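Local coordinates for uncharacterized protein (Staphylococcus aureus subsp. aureus, PDB 4H0A) that is of unknown function but belongs to the CAP family, pairing a cysteine-rich secretory protein domain with a CAP-associated N-terminal region, at residues P64-Y69 with N195-E200; F126-K131 with L172-L177; G57-V62 with Y72-K77; Y133-S138 with D179-Q184. All coordinates share one frame; numbering follows the deposited sequence.

Contact 1 of 4, residues P64-Y69 with N195-E200; sequences PFRDGY and NKRPVE
Residues P64-D67 and N195-E200 run in nearly opposite directions, 172° apart, with the R66 and R197 CA atoms 4.9 Å from each other. At one end N195 CG sits between its own backbone N and carbonyl carbon, and OD1 of that side chain accepts the D67 N-H at 2.8 Å, the donor lying 24° out of the carbonyl plane. The return bond from N195 N to D67 OD1 is weak at 3.3 Å. D67 OD2 has a further partner in H194 ND1. In the middle, the P198 ring leans on the backbone of the other segment, its CD 3.5 Å from R66 N, while R66 N donates to Q201 OE1. At the far end the P64 ring crosses the E200 side chain at about a right angle, P64 CG lying 3.5 Å from E200 OE1. The two arginines lie side by side, pointing the same way: R66 NH2 sits over one face of the R197 guanidinium, toward its rim, 3.1 Å from R197 NH2, with the planes 33° apart. This contact ties the end of strand 61-65 in the N-terminal region to the linker that leads into helix 201-219. R197 NH2 is salt-bridged to D314, which probably offsets part of the repulsion between the two neighbouring guanidinium groups, whereas R66 NE is buried here without a partner.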
loop_
_atom_site.group_PDB
_atom_site.type_symbol
_atom_site.label_atom_id
_atom_site.label_comp_id
_atom_site.label_asym_id
_atom_site.label_seq_id
_atom_site.Cartn_x
_atom_site.Cartn_y
_atom_site.Cartn_z
ATOM N N PRO A 64 -10.422 6.065 11.502
ATOM C CA PRO A 64 -9.176 6.457 12.162
ATOM C C PRO A 64 -8.115 5.369 12.060
ATOM O O PRO A 64 -8.430 4.188 11.929
ATOM C CB PRO A 64 -9.602 6.628 13.623
ATOM C CG PRO A 64 -10.708 5.632 13.800
ATOM C CD PRO A 64 -11.419 5.553 12.479
ATOM N N PHE A 65 -6.856 5.757 12.201
ATOM C CA PHE A 65 -5.782 4.790 12.389
ATOM C C PHE A 65 -4.830 5.366 13.466
ATOM O O PHE A 65 -5.113 6.443 14.003
ATOM C CB PHE A 65 -5.122 4.355 11.088
ATOM C CG PHE A 65 -4.354 5.373 10.305
ATOM C CD1 PHE A 65 -4.984 6.142 9.343
ATOM C CD2 PHE A 65 -2.964 5.404 10.359
ATOM C CE1 PHE A 65 -4.251 7.000 8.530
ATOM C CE2 PHE A 65 -2.236 6.261 9.542
ATOM C CZ PHE A 65 -2.882 7.035 8.613
ATOM N N ARG A 66 -3.836 4.583 13.910
ATOM C CA ARG A 66 -2.943 4.986 15.018
ATOM C C ARG A 66 -2.277 6.356 14.812
ATOM O O ARG A 66 -2.093 6.807 13.692
ATOM C CB ARG A 66 -1.832 3.935 15.280
ATOM C CG ARG A 66 -1.107 3.463 14.017
ATOM C CD ARG A 66 0.348 3.089 14.215
ATOM N NE ARG A 66 0.517 1.855 14.984
ATOM C CZ ARG A 66 1.592 1.064 14.948
ATOM N NH1 ARG A 66 2.622 1.359 14.156
ATOM N NH2 ARG A 66 1.640 -0.035 15.691
ATOM N N ASP A 67 -1.903 6.982 15.925
ATOM C CA ASP A 67 -1.208 8.269 16.007
ATOM C C ASP A 67 -2.066 9.455 15.523
ATOM O O ASP A 67 -1.513 10.477 15.120
ATOM C CB ASP A 67 0.139 8.231 15.255
ATOM C CG ASP A 67 0.937 6.979 15.541
ATOM O OD1 ASP A 67 1.022 6.587 16.725
ATOM O OD2 ASP A 67 1.428 6.360 14.579
ATOM N N GLY A 68 -3.384 9.348 15.644
ATOM C CA GLY A 68 -4.289 10.456 15.367
ATOM C C GLY A 68 -4.534 10.838 13.925
ATOM O O GLY A 68 -4.942 11.975 13.675
ATOM N N TYR A 69 -4.353 9.901 12.973
ATOM C CA TYR A 69 -4.652 10.163 11.572
ATOM C C TYR A 69 -6.045 9.628 11.214
ATOM O O TYR A 69 -6.600 8.793 11.930
ATOM C CB TYR A 69 -3.613 9.518 10.651
ATOM C CG TYR A 69 -2.232 10.117 10.774
ATOM C CD1 TYR A 69 -1.872 11.244 10.044
ATOM C CD2 TYR A 69 -1.278 9.546 11.602
ATOM C CE1 TYR A 69 -0.590 11.786 10.137
ATOM C CE2 TYR A 69 0.004 10.080 11.706
ATOM C CZ TYR A 69 0.352 11.190 10.956
ATOM O OH TYR A 69 1.609 11.746 11.039
ATOM N N ASN A 195 1.096 4.658 19.460
ATOM C CA ASN A 195 0.038 4.420 20.442
ATOM C C ASN A 195 -0.815 3.226 19.971
ATOM O O ASN A 195 -0.610 2.714 18.863
ATOM C CB ASN A 195 -0.815 5.694 20.680
ATOM C CG ASN A 195 -1.697 6.155 19.532
ATOM O OD1 ASN A 195 -1.536 5.754 18.373
ATOM N ND2 ASN A 195 -2.624 7.059 19.819
ATOM N N LYS A 196 -1.763 2.791 20.813
ATOM C CA LYS A 196 -2.672 1.675 20.524
ATOM C C LYS A 196 -3.418 1.880 19.197
ATOM O O LYS A 196 -3.804 3.009 18.879
ATOM C CB LYS A 196 -3.691 1.538 21.680
ATOM C CG LYS A 196 -4.778 0.481 21.493
ATOM C CD LYS A 196 -5.525 0.220 22.805
ATOM C CE LYS A 196 -6.821 -0.539 22.627
ATOM N NZ LYS A 196 -6.596 -1.959 22.247
ATOM N N ARG A 197 -3.612 0.794 18.419
ATOM C CA ARG A 197 -4.383 0.886 17.181
ATOM C C ARG A 197 -5.861 1.056 17.533
ATOM O O ARG A 197 -6.364 0.297 18.366
ATOM C CB ARG A 197 -4.219 -0.377 16.301
ATOM C CG ARG A 197 -2.823 -0.589 15.751
ATOM C CD ARG A 197 -2.775 -1.769 14.791
ATOM N NE ARG A 197 -1.489 -1.858 14.093
ATOM C CZ ARG A 197 -0.366 -2.372 14.598
ATOM N NH1 ARG A 197 -0.347 -2.870 15.833
ATOM N NH2 ARG A 197 0.746 -2.393 13.873
ATOM N N PRO A 198 -6.608 1.989 16.923
ATOM C CA PRO A 198 -8.052 2.026 17.211
ATOM C C PRO A 198 -8.728 0.756 16.675
ATOM O O PRO A 198 -8.195 0.108 15.763
ATOM C CB PRO A 198 -8.534 3.287 16.485
ATOM C CG PRO A 198 -7.546 3.517 15.414
ATOM C CD PRO A 198 -6.228 2.973 15.890
ATOM N N VAL A 199 -9.889 0.396 17.253
ATOM C CA VAL A 199 -10.663 -0.792 16.859
ATOM C C VAL A 199 -10.981 -0.802 15.335
ATOM O O VAL A 199 -11.090 -1.881 14.749
ATOM C CB VAL A 199 -11.970 -0.913 17.714
ATOM C CG1 VAL A 199 -12.969 0.208 17.400
ATOM C CG2 VAL A 199 -12.626 -2.281 17.539
ATOM N N GLU A 200 -11.124 0.380 14.703
ATOM C CA GLU A 200 -11.437 0.473 13.271
ATOM C C GLU A 200 -10.281 0.147 12.369
ATOM O O GLU A 200 -10.520 -0.106 11.189
ATOM C CB GLU A 200 -11.895 1.895 12.883
ATOM C CG GLU A 200 -13.190 2.361 13.518
ATOM C CD GLU A 200 -13.058 3.046 14.868
ATOM O OE1 GLU A 200 -11.990 2.903 15.508
ATOM O OE2 GLU A 200 -14.037 3.696 15.300
HETATM O O HOH W 1 -5.056 7.125 17.440
#

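Contact 2 of 4, residues F126-K131 with L172-L177; sequences FKVDGK and LTKEML
K174 NZ is gripped from several sides. It donates to K127 O at 2.8 Å, lying in the carbonyl plane with a C=O...N angle of 153°, and makes weaker bonds to a water, itself bonded to D129 N, and to E175 OE1 in a long salt bridge of 3.5 Å. The lysine chain is extended as far as CE and then bends at chi4 (72°), which turns NZ to the carbonyl. Nearer the backbone, K174 CB lies over one face of the F126 ring, 4.0 Å from its centroid, as a CH-pi contact; the two side chains slide past each other in opposite directions. The contact sets the first turn of helix 174-180, with T173 as N-cap, against a beta hairpin whose strands 125-128 and 131-136 are joined by a type I' turn from V128 to K131. From that helix L177 CD2 approaches F126 CE2 at 3.7 Å, and F135 of the second hairpin strand touches both residues. V128 straddles the helix start with its two methyls: CG2 is 3.7 Å from K174 O, and CG1 is 4.0 Å from E175 CB, the valine and glutamate side chains crossing at a slant.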
loop_
_atom_site.group_PDB
_atom_site.type_symbol
_atom_site.label_atom_id
_atom_site.label_comp_id
_atom_site.label_asym_id
_atom_site.label_seq_id
_atom_site.Cartn_x
_atom_site.Cartn_y
_atom_site.Cartn_z
ATOM N N PHE A 126 15.802 14.527 6.440
ATOM C CA PHE A 126 14.927 15.625 6.849
ATOM C C PHE A 126 14.743 15.617 8.356
ATOM O O PHE A 126 15.112 14.644 9.017
ATOM C CB PHE A 126 13.552 15.524 6.142
ATOM C CG PHE A 126 12.830 14.221 6.378
ATOM C CD1 PHE A 126 12.058 14.031 7.515
ATOM C CD2 PHE A 126 12.890 13.197 5.448
ATOM C CE1 PHE A 126 11.382 12.832 7.729
ATOM C CE2 PHE A 126 12.219 11.994 5.666
ATOM C CZ PHE A 126 11.465 11.820 6.805
ATOM N N LYS A 127 14.119 16.671 8.891
ATOM C CA LYS A 127 13.798 16.767 10.316
ATOM C C LYS A 127 12.299 16.866 10.511
ATOM O O LYS A 127 11.629 17.533 9.722
ATOM C CB LYS A 127 14.482 17.979 10.967
ATOM C CG LYS A 127 15.991 17.840 11.072
ATOM C CD LYS A 127 16.597 18.923 11.958
ATOM C CE LYS A 127 18.077 18.700 12.166
ATOM N NZ LYS A 127 18.653 19.670 13.139
ATOM N N VAL A 128 11.769 16.169 11.531
ATOM C CA VAL A 128 10.360 16.219 11.940
ATOM C C VAL A 128 10.371 16.662 13.391
ATOM O O VAL A 128 10.759 15.864 14.253
ATOM C CB VAL A 128 9.601 14.882 11.749
ATOM C CG1 VAL A 128 8.239 14.909 12.448
ATOM C CG2 VAL A 128 9.433 14.561 10.276
ATOM N N ASP A 129 9.999 17.939 13.659
ATOM C CA ASP A 129 9.981 18.499 15.012
ATOM C C ASP A 129 11.403 18.456 15.643
ATOM O O ASP A 129 11.553 18.115 16.818
ATOM C CB ASP A 129 8.940 17.719 15.852
ATOM C CG ASP A 129 8.613 18.294 17.204
ATOM O OD1 ASP A 129 8.931 19.474 17.435
ATOM O OD2 ASP A 129 8.056 17.554 18.043
ATOM N N GLY A 130 12.424 18.765 14.832
ATOM C CA GLY A 130 13.823 18.772 15.258
ATOM C C GLY A 130 14.553 17.435 15.243
ATOM O O GLY A 130 15.780 17.420 15.347
ATOM N N LYS A 131 13.837 16.299 15.118
ATOM C CA LYS A 131 14.454 14.968 15.119
ATOM C C LYS A 131 14.852 14.589 13.702
ATOM O O LYS A 131 14.011 14.607 12.809
ATOM C CB LYS A 131 13.485 13.934 15.707
ATOM C CG LYS A 131 14.089 12.560 15.949
ATOM C CD LYS A 131 13.065 11.608 16.576
ATOM C CE LYS A 131 13.379 10.157 16.302
ATOM N NZ LYS A 131 12.312 9.251 16.811
ATOM N N LEU A 172 3.174 12.603 -0.106
ATOM C CA LEU A 172 3.016 12.722 1.345
ATOM C C LEU A 172 4.029 13.674 1.967
ATOM O O LEU A 172 5.053 13.991 1.365
ATOM C CB LEU A 172 3.098 11.336 2.031
ATOM C CG LEU A 172 4.476 10.639 2.176
ATOM C CD1 LEU A 172 4.305 9.277 2.833
ATOM C CD2 LEU A 172 5.178 10.461 0.823
ATOM N N THR A 173 3.721 14.133 3.187
ATOM C CA THR A 173 4.604 15.037 3.918
ATOM C C THR A 173 5.701 14.251 4.612
ATOM O O THR A 173 5.583 13.042 4.806
ATOM C CB THR A 173 3.823 15.854 4.950
ATOM O OG1 THR A 173 3.320 14.968 5.948
ATOM C CG2 THR A 173 2.686 16.651 4.326
ATOM N N LYS A 174 6.752 14.951 5.024
ATOM C CA LYS A 174 7.842 14.339 5.778
ATOM C C LYS A 174 7.357 13.715 7.123
ATOM O O LYS A 174 7.877 12.672 7.523
ATOM C CB LYS A 174 8.960 15.356 6.037
ATOM C CG LYS A 174 8.574 16.596 6.833
ATOM C CD LYS A 174 9.736 17.617 6.787
ATOM C CE LYS A 174 9.384 18.925 7.447
ATOM N NZ LYS A 174 9.318 18.815 8.922
ATOM N N GLU A 175 6.321 14.278 7.769
ATOM C CA GLU A 175 5.862 13.692 9.048
ATOM C C GLU A 175 5.120 12.395 8.772
ATOM O O GLU A 175 5.321 11.456 9.534
ATOM C CB GLU A 175 5.065 14.625 9.995
ATOM C CG GLU A 175 4.459 15.877 9.403
ATOM C CD GLU A 175 5.403 16.979 8.959
ATOM O OE1 GLU A 175 6.272 17.400 9.757
ATOM O OE2 GLU A 175 5.297 17.392 7.782
HETATM N N MSE A 176 4.368 12.272 7.644
HETATM C CA MSE A 176 3.738 10.986 7.332
HETATM C C MSE A 176 4.819 9.966 6.999
HETATM O O MSE A 176 4.736 8.816 7.420
HETATM C CB MSE A 176 2.743 11.101 6.147
HETATM C CG MSE A 176 2.035 9.792 5.821
HETATM SE SE MSE A 176 0.602 9.482 7.084
HETATM C CE MSE A 176 1.335 8.219 8.185
ATOM N N LEU A 177 5.815 10.379 6.227
ATOM C CA LEU A 177 6.914 9.505 5.840
ATOM C C LEU A 177 7.664 8.973 7.091
ATOM O O LEU A 177 7.942 7.780 7.166
ATOM C CB LEU A 177 7.867 10.288 4.914
ATOM C CG LEU A 177 8.878 9.508 4.115
ATOM C CD1 LEU A 177 8.224 8.566 3.139
ATOM C CD2 LEU A 177 9.773 10.457 3.343
HETATM O O HOH W 2 8.760 20.184 11.652
#

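Contact 3 of 4, residues G57-V62 with Y72-K77; sequences GQADRV and YVFKDK. With EDO (1,2-ethanediol), chain E.
V62 pairs with Y72, a non-hydrogen-bonded pair of the antiparallel beta hairpin formed by strands 61-65 and 69-76 at one margin of a seven-stranded sheet. Three hydrogen bonds link the segments. V73 N donates to R61 O at 2.9 Å, and D60 N meets V73 O at 2.8 Å, nearly along the C=O axis. The D60 side chain adds the third, its OD2 accepting from K75 N at 2.9 Å. Two CH-pi contacts follow: V62 CG1 lies over a face of the Y72 ring, 3.9 Å from its centroid, and A59 CB over a face of the F74 ring, while the same CB lies at the edge of Y72. On the V73 side of the sheet the R61 chain runs beside the valine, bending at chi3 (50°), and its guanidinium lays a face on V73 CG2; its nitrogens bind E211, S208 and N204 of helix 201-219. G57 O, just after helix 50-56, meets the F74 ring in its plane, 3.5 Å from CE2.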
loop_
_atom_site.group_PDB
_atom_site.type_symbol
_atom_site.label_atom_id
_atom_site.label_comp_id
_atom_site.label_asym_id
_atom_site.label_seq_id
_atom_site.Cartn_x
_atom_site.Cartn_y
_atom_site.Cartn_z
ATOM N N GLY A 57 -17.652 14.816 -3.725
ATOM C CA GLY A 57 -18.765 14.430 -2.880
ATOM C C GLY A 57 -18.197 13.681 -1.686
ATOM O O GLY A 57 -16.979 13.620 -1.490
ATOM N N GLN A 58 -19.059 13.048 -0.925
ATOM C CA GLN A 58 -18.650 12.373 0.296
ATOM C C GLN A 58 -17.784 11.138 0.023
ATOM O O GLN A 58 -18.012 10.413 -0.940
ATOM C CB GLN A 58 -19.896 11.970 1.090
ATOM C CG GLN A 58 -20.756 13.176 1.531
ATOM C CD GLN A 58 -20.102 14.010 2.614
ATOM O OE1 GLN A 58 -19.637 13.487 3.624
ATOM N NE2 GLN A 58 -20.082 15.329 2.460
ATOM N N ALA A 59 -16.795 10.899 0.888
ATOM C CA ALA A 59 -15.915 9.742 0.768
ATOM C C ALA A 59 -16.704 8.450 0.937
ATOM O O ALA A 59 -17.765 8.431 1.569
ATOM C CB ALA A 59 -14.798 9.814 1.801
ATOM N N ASP A 60 -16.188 7.372 0.354
ATOM C CA ASP A 60 -16.836 6.063 0.430
ATOM C C ASP A 60 -16.688 5.455 1.819
ATOM O O ASP A 60 -17.593 4.777 2.296
ATOM C CB ASP A 60 -16.230 5.120 -0.622
ATOM C CG ASP A 60 -16.537 5.589 -2.035
ATOM O OD1 ASP A 60 -17.725 5.613 -2.406
ATOM O OD2 ASP A 60 -15.600 6.012 -2.735
ATOM N N ARG A 61 -15.550 5.718 2.454
ATOM C CA ARG A 61 -15.167 5.153 3.735
ATOM C C ARG A 61 -14.315 6.175 4.487
ATOM O O ARG A 61 -13.443 6.775 3.857
ATOM C CB ARG A 61 -14.320 3.895 3.381
ATOM C CG ARG A 61 -14.188 2.847 4.416
ATOM C CD ARG A 61 -13.822 1.485 3.863
ATOM N NE ARG A 61 -12.670 1.459 2.942
ATOM C CZ ARG A 61 -11.430 1.056 3.225
ATOM N NH1 ARG A 61 -11.099 0.708 4.461
ATOM N NH2 ARG A 61 -10.506 1.009 2.269
ATOM N N VAL A 62 -14.551 6.390 5.795
ATOM C CA VAL A 62 -13.726 7.288 6.626
ATOM C C VAL A 62 -13.447 6.554 7.910
ATOM O O VAL A 62 -14.395 6.078 8.527
ATOM C CB VAL A 62 -14.379 8.660 6.911
ATOM C CG1 VAL A 62 -13.484 9.531 7.807
ATOM C CG2 VAL A 62 -14.726 9.383 5.605
ATOM N N TYR A 72 -9.544 8.730 4.325
ATOM C CA TYR A 72 -10.733 8.941 3.498
ATOM C C TYR A 72 -10.509 8.181 2.232
ATOM O O TYR A 72 -9.472 8.394 1.598
ATOM C CB TYR A 72 -10.937 10.435 3.181
ATOM C CG TYR A 72 -11.326 11.282 4.365
ATOM C CD1 TYR A 72 -10.405 11.588 5.360
ATOM C CD2 TYR A 72 -12.598 11.844 4.455
ATOM C CE1 TYR A 72 -10.768 12.349 6.470
ATOM C CE2 TYR A 72 -12.963 12.630 5.545
ATOM C CZ TYR A 72 -12.048 12.864 6.559
ATOM O OH TYR A 72 -12.389 13.644 7.627
ATOM N N VAL A 73 -11.442 7.314 1.833
ATOM C CA VAL A 73 -11.249 6.581 0.589
ATOM C C VAL A 73 -12.242 7.113 -0.417
ATOM O O VAL A 73 -13.436 7.183 -0.121
ATOM C CB VAL A 73 -11.369 5.056 0.790
ATOM C CG1 VAL A 73 -11.158 4.302 -0.530
ATOM C CG2 VAL A 73 -10.375 4.588 1.850
ATOM N N PHE A 74 -11.752 7.500 -1.607
ATOM C CA PHE A 74 -12.591 7.971 -2.703
ATOM C C PHE A 74 -12.338 7.073 -3.886
ATOM O O PHE A 74 -11.184 6.919 -4.282
ATOM C CB PHE A 74 -12.263 9.421 -3.079
ATOM C CG PHE A 74 -12.466 10.441 -2.001
ATOM C CD1 PHE A 74 -11.435 10.762 -1.123
ATOM C CD2 PHE A 74 -13.664 11.138 -1.898
ATOM C CE1 PHE A 74 -11.608 11.746 -0.154
ATOM C CE2 PHE A 74 -13.830 12.128 -0.934
ATOM C CZ PHE A 74 -12.803 12.426 -0.068
ATOM N N LYS A 75 -13.377 6.481 -4.461
ATOM C CA LYS A 75 -13.125 5.613 -5.604
ATOM C C LYS A 75 -14.267 5.577 -6.577
ATOM O O LYS A 75 -15.418 5.809 -6.225
ATOM C CB LYS A 75 -12.818 4.192 -5.133
ATOM C CG LYS A 75 -13.882 3.571 -4.268
ATOM C CD LYS A 75 -13.562 2.138 -3.903
ATOM C CE LYS A 75 -14.778 1.458 -3.309
ATOM N NZ LYS A 75 -14.553 0.010 -3.092
ATOM N N ASP A 76 -13.924 5.258 -7.819
ATOM C CA ASP A 76 -14.887 5.081 -8.890
ATOM C C ASP A 76 -14.237 4.152 -9.924
ATOM O O ASP A 76 -13.136 3.654 -9.686
ATOM C CB ASP A 76 -15.348 6.442 -9.460
ATOM C CG ASP A 76 -14.323 7.274 -10.209
ATOM O OD1 ASP A 76 -13.286 6.717 -10.625
ATOM O OD2 ASP A 76 -14.578 8.479 -10.416
ATOM N N LYS A 77 -14.895 3.892 -11.034
ATOM C CA LYS A 77 -14.360 2.977 -12.041
ATOM C C LYS A 77 -12.947 3.333 -12.521
ATOM O O LYS A 77 -12.172 2.408 -12.755
ATOM C CB LYS A 77 -15.298 2.896 -13.270
ATOM C CG LYS A 77 -14.935 1.781 -14.243
ATOM C CD LYS A 77 -16.079 1.448 -15.207
ATOM C CE LYS A 77 -17.060 0.452 -14.632
ATOM N NZ LYS A 77 -18.096 0.058 -15.628
HETATM C C1 EDO E . -14.834 10.043 -7.107
HETATM O O1 EDO E . -15.278 9.282 -6.008
HETATM C C2 EDO E . -13.300 10.034 -7.140
HETATM O O2 EDO E . -12.885 10.665 -8.339
#

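Contact 4 of 4, residues Y133-S138 with D179-Q184; sequences YEFELS and DIEPYQ
Y183 enters the contact at CB, which packs 3.7 Å from F135 CD1. A chi1 of -46° sets CG anti to the carbonyl carbon, beside the backbone N; the ring beyond it meets F135 and L137. CD2 rises over the centre of the F135 ring, an edge-to-face pair with planes at 67° and centroids 5.4 Å apart. L137 CD1 lies over a face of the tyrosine, 3.7 Å from CG, and P182 CB is above the opposite face. Farther out, CE1 reaches L137 CG and CD2, and at the tip OH bonds to Q145 O and Q156 NE2. Beside the ring, E136 N donates to Q184 O at 2.8 Å, almost straight at 176°, and a water joins E136 O to Q184 N. The segment leaving helix 174-180 is thereby laid alongside strand 131-136, at the edge of a three-stranded antiparallel sheet. The buried tyrosine thus has both faces in apolar packing while its hydroxyl stays satisfied by polar partners, which probably restricts the turning of the ring.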
loop_
_atom_site.group_PDB
_atom_site.type_symbol
_atom_site.label_atom_id
_atom_site.label_comp_id
_atom_site.label_asym_id
_atom_site.label_seq_id
_atom_site.Cartn_x
_atom_site.Cartn_y
_atom_site.Cartn_z
ATOM N N TYR A 133 15.772 12.304 10.501
ATOM C CA TYR A 133 15.420 11.031 9.878
ATOM C C TYR A 133 16.238 10.888 8.613
ATOM O O TYR A 133 16.233 11.804 7.793
ATOM C CB TYR A 133 13.924 10.964 9.549
ATOM C CG TYR A 133 13.063 10.830 10.778
ATOM C CD1 TYR A 133 12.639 11.948 11.478
ATOM C CD2 TYR A 133 12.733 9.581 11.288
ATOM C CE1 TYR A 133 11.877 11.830 12.636
ATOM C CE2 TYR A 133 11.963 9.450 12.441
ATOM C CZ TYR A 133 11.545 10.578 13.120
ATOM O OH TYR A 133 10.786 10.447 14.258
ATOM N N GLU A 134 16.978 9.785 8.468
ATOM C CA GLU A 134 17.764 9.523 7.263
ATOM C C GLU A 134 17.488 8.104 6.809
ATOM O O GLU A 134 17.637 7.174 7.602
ATOM C CB GLU A 134 19.256 9.742 7.504
ATOM C CG GLU A 134 20.020 9.847 6.197
ATOM C CD GLU A 134 21.518 9.999 6.345
ATOM O OE1 GLU A 134 22.019 9.890 7.487
ATOM O OE2 GLU A 134 22.195 10.203 5.312
ATOM N N PHE A 135 17.040 7.935 5.558
ATOM C CA PHE A 135 16.709 6.616 5.024
ATOM C C PHE A 135 17.840 6.044 4.197
ATOM O O PHE A 135 18.474 6.774 3.440
ATOM C CB PHE A 135 15.450 6.680 4.152
ATOM C CG PHE A 135 14.175 6.933 4.914
ATOM C CD1 PHE A 135 13.737 6.041 5.885
ATOM C CD2 PHE A 135 13.369 8.016 4.606
ATOM C CE1 PHE A 135 12.526 6.241 6.543
ATOM C CE2 PHE A 135 12.166 8.219 5.278
ATOM C CZ PHE A 135 11.758 7.336 6.245
ATOM N N GLU A 136 18.059 4.723 4.321
ATOM C CA GLU A 136 19.056 3.964 3.556
ATOM C C GLU A 136 18.297 3.212 2.462
ATOM O O GLU A 136 17.819 2.107 2.718
ATOM C CB GLU A 136 19.814 2.994 4.489
ATOM C CG GLU A 136 20.642 3.677 5.565
ATOM C CD GLU A 136 21.768 4.541 5.034
ATOM O OE1 GLU A 136 22.493 4.080 4.123
ATOM O OE2 GLU A 136 21.917 5.684 5.520
ATOM N N LEU A 137 18.112 3.832 1.278
ATOM C CA LEU A 137 17.330 3.207 0.196
ATOM C C LEU A 137 18.118 2.087 -0.505
ATOM O O LEU A 137 19.182 2.350 -1.066
ATOM C CB LEU A 137 16.830 4.237 -0.846
ATOM C CG LEU A 137 15.367 4.674 -0.655
ATOM C CD1 LEU A 137 15.229 5.598 0.520
ATOM C CD2 LEU A 137 14.810 5.326 -1.913
ATOM N N SER A 138 17.576 0.839 -0.486
ATOM C CA SER A 138 18.194 -0.330 -1.134
ATOM C C SER A 138 18.093 -0.237 -2.658
ATOM O O SER A 138 17.452 0.682 -3.173
ATOM C CB SER A 138 17.542 -1.629 -0.649
ATOM O OG SER A 138 16.217 -1.810 -1.127
ATOM N N ASP A 179 6.365 8.633 10.106
ATOM C CA ASP A 179 5.418 7.768 10.795
ATOM C C ASP A 179 5.319 6.393 10.093
ATOM O O ASP A 179 5.420 5.371 10.767
ATOM C CB ASP A 179 4.059 8.463 10.866
ATOM C CG ASP A 179 3.092 7.813 11.823
ATOM O OD1 ASP A 179 2.362 6.903 11.395
ATOM O OD2 ASP A 179 3.052 8.233 12.998
ATOM N N ILE A 180 5.166 6.361 8.757
ATOM C CA ILE A 180 5.098 5.096 8.009
ATOM C C ILE A 180 6.442 4.380 8.071
ATOM O O ILE A 180 6.454 3.164 8.257
ATOM C CB ILE A 180 4.665 5.295 6.522
ATOM C CG1 ILE A 180 3.224 5.782 6.451
ATOM C CG2 ILE A 180 4.844 3.984 5.705
ATOM C CD1 ILE A 180 2.730 6.148 5.061
ATOM N N GLU A 181 7.561 5.126 7.896
ATOM C CA GLU A 181 8.927 4.584 7.864
ATOM C C GLU A 181 9.016 3.455 6.807
ATOM O O GLU A 181 9.255 2.301 7.158
ATOM C CB GLU A 181 9.306 4.095 9.279
ATOM C CG GLU A 181 10.779 3.790 9.482
ATOM C CD GLU A 181 11.077 3.195 10.844
ATOM O OE1 GLU A 181 10.541 3.712 11.851
ATOM O OE2 GLU A 181 11.858 2.218 10.908
ATOM N N PRO A 182 8.747 3.747 5.513
ATOM C CA PRO A 182 8.738 2.664 4.508
ATOM C C PRO A 182 10.115 2.172 4.058
ATOM O O PRO A 182 10.176 1.200 3.301
ATOM C CB PRO A 182 7.951 3.256 3.331
ATOM C CG PRO A 182 7.835 4.716 3.586
ATOM C CD PRO A 182 8.437 5.058 4.909
ATOM N N TYR A 183 11.209 2.816 4.503
ATOM C CA TYR A 183 12.567 2.410 4.164
ATOM C C TYR A 183 13.361 2.187 5.437
ATOM O O TYR A 183 12.963 2.638 6.519
ATOM C CB TYR A 183 13.250 3.472 3.295
ATOM C CG TYR A 183 12.389 3.985 2.166
ATOM C CD1 TYR A 183 12.298 3.295 0.965
ATOM C CD2 TYR A 183 11.653 5.157 2.302
ATOM C CE1 TYR A 183 11.500 3.757 -0.077
ATOM C CE2 TYR A 183 10.851 5.630 1.266
ATOM C CZ TYR A 183 10.779 4.928 0.078
ATOM O OH TYR A 183 10.016 5.425 -0.948
ATOM N N GLN A 184 14.479 1.478 5.313
ATOM C CA GLN A 184 15.355 1.212 6.444
ATOM C C GLN A 184 15.976 2.520 6.913
ATOM O O GLN A 184 16.432 3.311 6.086
ATOM C CB GLN A 184 16.453 0.203 6.050
ATOM C CG GLN A 184 17.274 -0.313 7.232
ATOM C CD GLN A 184 18.295 -1.347 6.811
ATOM O OE1 GLN A 184 18.645 -1.480 5.631
ATOM N NE2 GLN A 184 18.819 -2.090 7.776
HETATM O O HOH W 3 15.425 0.445 2.796
#

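Contacts 2 and 4 are the closest pair, their centres 11 Å apart: both use helix 174-180 and the sheet containing strands 125-128 and 131-136, and F126 CE2 packs 3.8 Å from F135 CE2 between them. Contact 1 encloses both along the chain and touches each, through Y69 against the selenomethionine M176 and through D67 OD2, which lies 2.9 Å from D179 OD2, a close approach of two carboxylates that the H194 bond to D67 OD2 may help to offset. Contact 3 adjoins contact 1 on strand 61-65 but stays apart from the others, its nearest atoms about 11 Å from contact 2 and about 13 Å from contact 4. The 1,2-ethanediol at contact 3, only weakly held, probably comes from the crystallisation liquor.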